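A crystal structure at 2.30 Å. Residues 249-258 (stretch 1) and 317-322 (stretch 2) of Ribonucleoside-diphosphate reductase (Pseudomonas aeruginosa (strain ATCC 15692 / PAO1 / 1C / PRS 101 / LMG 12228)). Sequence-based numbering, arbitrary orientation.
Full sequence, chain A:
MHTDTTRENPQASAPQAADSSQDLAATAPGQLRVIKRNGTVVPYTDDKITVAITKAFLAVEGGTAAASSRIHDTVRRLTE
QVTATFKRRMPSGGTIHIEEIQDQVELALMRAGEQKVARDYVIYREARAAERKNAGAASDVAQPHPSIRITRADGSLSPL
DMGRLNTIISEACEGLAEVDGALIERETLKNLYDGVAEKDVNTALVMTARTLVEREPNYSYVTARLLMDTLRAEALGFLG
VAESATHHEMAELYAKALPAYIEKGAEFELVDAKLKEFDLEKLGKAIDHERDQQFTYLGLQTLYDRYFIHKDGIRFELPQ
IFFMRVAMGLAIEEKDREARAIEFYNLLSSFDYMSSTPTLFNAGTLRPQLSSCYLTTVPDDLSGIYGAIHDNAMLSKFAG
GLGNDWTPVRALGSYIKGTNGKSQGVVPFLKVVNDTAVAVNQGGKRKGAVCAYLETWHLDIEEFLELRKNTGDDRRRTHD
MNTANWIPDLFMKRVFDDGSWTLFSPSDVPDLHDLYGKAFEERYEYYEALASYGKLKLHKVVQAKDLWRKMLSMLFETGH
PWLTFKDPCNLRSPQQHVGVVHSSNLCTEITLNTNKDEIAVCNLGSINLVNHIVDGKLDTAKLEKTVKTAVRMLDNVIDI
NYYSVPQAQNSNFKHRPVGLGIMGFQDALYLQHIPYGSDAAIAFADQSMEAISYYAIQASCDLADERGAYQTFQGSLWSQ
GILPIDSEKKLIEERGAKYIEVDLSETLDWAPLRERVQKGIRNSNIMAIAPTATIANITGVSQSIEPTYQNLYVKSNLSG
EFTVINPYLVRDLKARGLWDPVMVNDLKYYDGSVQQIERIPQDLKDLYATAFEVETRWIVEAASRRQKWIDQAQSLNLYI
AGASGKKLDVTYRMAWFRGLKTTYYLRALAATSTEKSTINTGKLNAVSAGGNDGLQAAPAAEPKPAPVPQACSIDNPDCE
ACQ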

ATOM      1  N   GLU A 249      -7.267  57.294 -37.532  1.00 86.16           N
ATOM      2  CA  GLU A 249      -8.374  57.566 -38.437  1.00 84.44           C
ATOM      3  C   GLU A 249      -9.724  57.302 -37.780  1.00 79.96           C
ATOM      4  O   GLU A 249     -10.746  57.800 -38.266  1.00 80.20           O
ATOM      5  N   MET A 250      -9.752  56.534 -36.687  1.00 68.87           N
ATOM      6  CA  MET A 250     -10.985  56.303 -35.943  1.00 68.10           C
ATOM      7  C   MET A 250     -11.461  57.535 -35.192  1.00 65.81           C
ATOM      8  O   MET A 250     -12.610  57.556 -34.740  1.00 62.50           O
ATOM      9  N   ALA A 251     -10.610  58.549 -35.038  1.00 63.78           N
ATOM     10  CA  ALA A 251     -11.029  59.759 -34.341  1.00 66.01           C
ATOM     11  C   ALA A 251     -12.258  60.380 -34.990  1.00 66.24           C
ATOM     12  O   ALA A 251     -13.066  61.016 -34.304  1.00 66.16           O
ATOM     13  N   GLU A 252     -12.418  60.200 -36.302  1.00 82.48           N
ATOM     14  CA  GLU A 252     -13.556  60.741 -37.029  1.00 88.34           C
ATOM     15  C   GLU A 252     -14.503  59.664 -37.548  1.00 86.33           C
ATOM     16  O   GLU A 252     -15.640  59.986 -37.908  1.00 88.93           O
ATOM     17  N   LEU A 253     -14.084  58.402 -37.575  1.00 76.11           N
ATOM     18  CA  LEU A 253     -14.903  57.344 -38.150  1.00 74.31           C
ATOM     19  C   LEU A 253     -15.780  56.635 -37.129  1.00 69.29           C
ATOM     20  O   LEU A 253     -16.802  56.052 -37.510  1.00 68.39           O
ATOM     21  N   TYR A 254     -15.414  56.667 -35.848  1.00 66.17           N
ATOM     22  CA  TYR A 254     -16.255  56.043 -34.833  1.00 64.91           C
ATOM     23  C   TYR A 254     -17.616  56.722 -34.758  1.00 64.97           C
ATOM     24  O   TYR A 254     -18.636  56.062 -34.534  1.00 64.71           O
ATOM     25  N   ALA A 255     -17.650  58.042 -34.953  1.00 64.92           N
ATOM     26  CA  ALA A 255     -18.917  58.761 -34.932  1.00 65.82           C
ATOM     27  C   ALA A 255     -19.751  58.463 -36.169  1.00 67.94           C
ATOM     28  O   ALA A 255     -20.985  58.444 -36.093  1.00 66.72           O
ATOM     29  N   LYS A 256     -19.104  58.237 -37.314  1.00 76.72           N
ATOM     30  CA  LYS A 256     -19.843  57.871 -38.516  1.00 78.64           C
ATOM     31  C   LYS A 256     -20.340  56.434 -38.447  1.00 76.79           C
ATOM     32  O   LYS A 256     -21.406  56.123 -38.989  1.00 77.95           O
ATOM     33  N   ALA A 257     -19.596  55.555 -37.775  1.00 71.11           N
ATOM     34  CA  ALA A 257     -19.945  54.139 -37.754  1.00 68.56           C
ATOM     35  C   ALA A 257     -21.071  53.829 -36.775  1.00 66.84           C
ATOM     36  O   ALA A 257     -21.863  52.913 -37.024  1.00 65.39           O
ATOM     37  N   LEU A 258     -21.164  54.569 -35.666  1.00 65.56           N
ATOM     38  CA  LEU A 258     -22.194  54.288 -34.668  1.00 64.44           C
ATOM     39  C   LEU A 258     -23.598  54.311 -35.260  1.00 63.21           C
ATOM     40  O   LEU A 258     -24.321  53.307 -35.134  1.00 62.16           O
ATOM     41  N   GLU A 317     -19.350  45.005 -35.035  1.00 62.06           N
ATOM     42  CA  GLU A 317     -19.390  45.829 -33.830  1.00 61.41           C
ATOM     43  C   GLU A 317     -17.960  46.057 -33.353  1.00 60.35           C
ATOM     44  O   GLU A 317     -17.278  45.109 -32.946  1.00 57.73           O
ATOM     45  N   LEU A 318     -17.511  47.312 -33.399  1.00 59.20           N
ATOM     46  CA  LEU A 318     -16.168  47.665 -32.962  1.00 59.56           C
ATOM     47  C   LEU A 318     -16.121  47.865 -31.449  1.00 57.98           C
ATOM     48  O   LEU A 318     -17.147  48.121 -30.815  1.00 61.37           O
ATOM     49  N   PRO A 319     -14.932  47.767 -30.845  1.00 54.52           N
ATOM     50  CA  PRO A 319     -14.875  47.706 -29.371  1.00 53.74           C
ATOM     51  C   PRO A 319     -15.530  48.886 -28.669  1.00 53.81           C
ATOM     52  O   PRO A 319     -16.305  48.681 -27.727  1.00 52.38           O
ATOM     53  N   GLN A 320     -15.232  50.119 -29.080  1.00 55.64           N
ATOM     54  CA  GLN A 320     -15.827  51.267 -28.403  1.00 56.76           C
ATOM     55  C   GLN A 320     -17.323  51.358 -28.663  1.00 55.23           C
ATOM     56  O   GLN A 320     -18.067  51.872 -27.821  1.00 54.57           O
ATOM     57  N   ILE A 321     -17.783  50.871 -29.817  1.00 55.25           N
ATOM     58  CA  ILE A 321     -19.215  50.824 -30.075  1.00 54.90           C
ATOM     59  C   ILE A 321     -19.860  49.718 -29.252  1.00 53.07           C
ATOM     60  O   ILE A 321     -21.011  49.847 -28.819  1.00 52.24           O
ATOM     61  N   PHE A 322     -19.137  48.623 -29.014  1.00 49.80           N
ATOM     62  CA  PHE A 322     -19.622  47.596 -28.099  1.00 50.90           C
ATOM     63  C   PHE A 322     -19.892  48.182 -26.719  1.00 49.84           C
ATOM     64  O   PHE A 322     -20.980  48.008 -26.159  1.00 49.20           O
TER

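The contact between the two stretches is small, burying 330 Å² in total, and is built around Tyr254 from the first helix and Ile321 from the second. The CA-to-CB bond of Tyr254 points sideways, so the ring reaches the other stretch through its torsions: chi1 is -106°, between the m and t wells, and chi2 is -53°. This conformation carries the hydroxyl to the start of the second helix, where Gln320 N donates a weak hydrogen bond to Tyr254 OH (3.3 Å). The N-H points almost straight at the oxygen, at 164°, so it is length rather than direction that makes the bond weak. At the first turn of a helix such an amide has no preceding helical carbonyl to bind, and the phenol supplies an acceptor. Tyr254 OH is also hydrogen-bonded elsewhere in the structure.

Three residues of the second stretch surround the ring in different ways. Gln320 CB lies over one face, 3.9 Å from the centroid of the Tyr254 ring and 28° off the normal, in a CH-pi contact. The m, m rotamer of Gln320 then leads its amide away, to partners elsewhere in the structure, leaving the aliphatic base against the tyrosine. Ile321 meets the ring edge, with CG1 3.9 Å from Tyr254 CD1, while Leu318, the N-cap residue, approaches obliquely, its CB 3.7 Å from Tyr254 CE1.

Ile321 points toward the first helix as an m, t rotamer. The extended chi2 sends Ile321 CD1 past the tyrosine to Ala257 CB (3.9 Å) and to the backbone at Leu258 N (3.7 Å). The CA-to-CB bond of Ala257 points toward the second stretch, and its methyl packs beside Ile321 CD1, whereas Leu258 (t, p) points sideways; its closest side-chain approach is Leu258 CB to Ile321 CD1, 4.3 Å. At the other end, Met250 (m, m, with chi3 at 103°) makes a looser apolar contact, SD lying 4.5 Å from CD1 of Leu318 (m, t).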

ATOM      1  CB  GLU A 249      -8.219  56.716 -39.698  1.00 87.01           C
ATOM      2  CG  GLU A 249      -8.834  57.317 -40.946  1.00 91.96           C
ATOM      3  CD  GLU A 249      -8.483  56.527 -42.195  1.00 93.59           C
ATOM      4  OE1 GLU A 249      -9.363  56.363 -43.067  1.00 94.89           O
ATOM      5  OE2 GLU A 249      -7.328  56.059 -42.296  1.00 92.84           O
ATOM      6  CB  MET A 250     -10.801  55.160 -34.943  1.00 65.50           C
ATOM      7  CG  MET A 250     -10.694  53.793 -35.571  1.00 65.66           C
ATOM      8  SD  MET A 250     -12.171  53.360 -36.508  1.00 70.43           S
ATOM      9  CE  MET A 250     -11.558  53.653 -38.161  1.00 69.97           C
ATOM     10  CB  ALA A 251      -9.877  60.764 -34.309  1.00 67.83           C
ATOM     11  CB  GLU A 252     -13.069  61.606 -38.205  1.00 92.61           C
ATOM     12  CG  GLU A 252     -12.227  62.820 -37.794  1.00 98.25           C
ATOM     13  CD  GLU A 252     -10.782  62.466 -37.474  1.00100.43           C
ATOM     14  OE1 GLU A 252     -10.310  61.401 -37.927  1.00 99.91           O
ATOM     15  OE2 GLU A 252     -10.116  63.258 -36.772  1.00102.46           O
ATOM     16  CB  LEU A 253     -14.012  56.315 -38.850  1.00 73.68           C
ATOM     17  CG  LEU A 253     -13.362  56.841 -40.132  1.00 75.76           C
ATOM     18  CD1 LEU A 253     -12.219  55.949 -40.569  1.00 75.28           C
ATOM     19  CD2 LEU A 253     -14.397  56.945 -41.235  1.00 77.91           C
ATOM     20  CB  TYR A 254     -15.559  56.088 -33.471  1.00 65.11           C
ATOM     21  CG  TYR A 254     -15.005  54.759 -33.009  1.00 65.89           C
ATOM     22  CD1 TYR A 254     -15.807  53.622 -32.963  1.00 63.61           C
ATOM     23  CD2 TYR A 254     -13.680  54.642 -32.613  1.00 66.80           C
ATOM     24  CE1 TYR A 254     -15.300  52.409 -32.542  1.00 63.32           C
ATOM     25  CE2 TYR A 254     -13.165  53.430 -32.187  1.00 65.66           C
ATOM     26  CZ  TYR A 254     -13.980  52.318 -32.153  1.00 64.80           C
ATOM     27  OH  TYR A 254     -13.475  51.109 -31.730  1.00 64.78           O
ATOM     28  CB  ALA A 255     -18.664  60.263 -34.812  1.00 67.13           C
ATOM     29  CB  LYS A 256     -18.967  58.071 -39.754  1.00 81.32           C
ATOM     30  CG  LYS A 256     -18.715  59.534 -40.101  1.00 85.32           C
ATOM     31  CD  LYS A 256     -19.791  60.086 -41.028  1.00 88.10           C
ATOM     32  CE  LYS A 256     -19.897  61.602 -40.935  1.00 89.95           C
ATOM     33  NZ  LYS A 256     -20.561  62.032 -39.672  1.00 90.75           N
ATOM     34  CB  ALA A 257     -18.712  53.304 -37.406  1.00 68.31           C
ATOM     35  CB  LEU A 258     -22.052  55.267 -33.499  1.00 65.80           C
ATOM     36  CG  LEU A 258     -23.202  55.257 -32.486  1.00 65.76           C
ATOM     37  CD1 LEU A 258     -23.346  53.889 -31.827  1.00 64.73           C
ATOM     38  CD2 LEU A 258     -23.003  56.338 -31.441  1.00 67.50           C
ATOM     39  CB  GLU A 317     -20.231  45.165 -32.741  1.00 60.00           C
ATOM     40  CG  GLU A 317     -20.442  46.028 -31.508  1.00 61.54           C
ATOM     41  CD  GLU A 317     -21.383  45.391 -30.503  1.00 62.40           C
ATOM     42  OE1 GLU A 317     -21.304  44.158 -30.304  1.00 62.34           O
ATOM     43  OE2 GLU A 317     -22.208  46.125 -29.917  1.00 60.53           O
ATOM     44  CB  LEU A 318     -15.698  48.927 -33.681  1.00 60.78           C
ATOM     45  CG  LEU A 318     -15.258  48.703 -35.131  1.00 61.58           C
ATOM     46  CD1 LEU A 318     -15.106  50.016 -35.880  1.00 61.51           C
ATOM     47  CD2 LEU A 318     -13.952  47.917 -35.171  1.00 61.63           C
ATOM     48  CB  PRO A 319     -13.367  47.632 -29.090  1.00 55.91           C
ATOM     49  CG  PRO A 319     -12.778  47.055 -30.325  1.00 57.77           C
ATOM     50  CD  PRO A 319     -13.598  47.617 -31.451  1.00 56.65           C
ATOM     51  CB  GLN A 320     -15.135  52.561 -28.834  1.00 55.86           C
ATOM     52  CG  GLN A 320     -13.652  52.605 -28.509  1.00 57.33           C
ATOM     53  CD  GLN A 320     -13.364  52.298 -27.048  1.00 58.12           C
ATOM     54  OE1 GLN A 320     -13.846  52.988 -26.150  1.00 57.54           O
ATOM     55  NE2 GLN A 320     -12.588  51.247 -26.804  1.00 57.18           N
ATOM     56  CB  ILE A 321     -19.467  50.658 -31.588  1.00 57.27           C
ATOM     57  CG1 ILE A 321     -19.238  52.002 -32.295  1.00 59.00           C
ATOM     58  CG2 ILE A 321     -20.873  50.124 -31.864  1.00 55.65           C
ATOM     59  CD1 ILE A 321     -19.339  51.948 -33.811  1.00 59.91           C
ATOM     60  CB  PHE A 322     -18.611  46.449 -28.013  1.00 52.41           C
ATOM     61  CG  PHE A 322     -18.836  45.524 -26.848  1.00 49.47           C
ATOM     62  CD1 PHE A 322     -19.855  44.584 -26.873  1.00 49.67           C
ATOM     63  CD2 PHE A 322     -18.023  45.593 -25.729  1.00 50.15           C
ATOM     64  CE1 PHE A 322     -20.058  43.731 -25.800  1.00 48.87           C
ATOM     65  CE2 PHE A 322     -18.219  44.743 -24.655  1.00 47.99           C
ATOM     66  CZ  PHE A 322     -19.236  43.810 -24.691  1.00 48.16           C
TER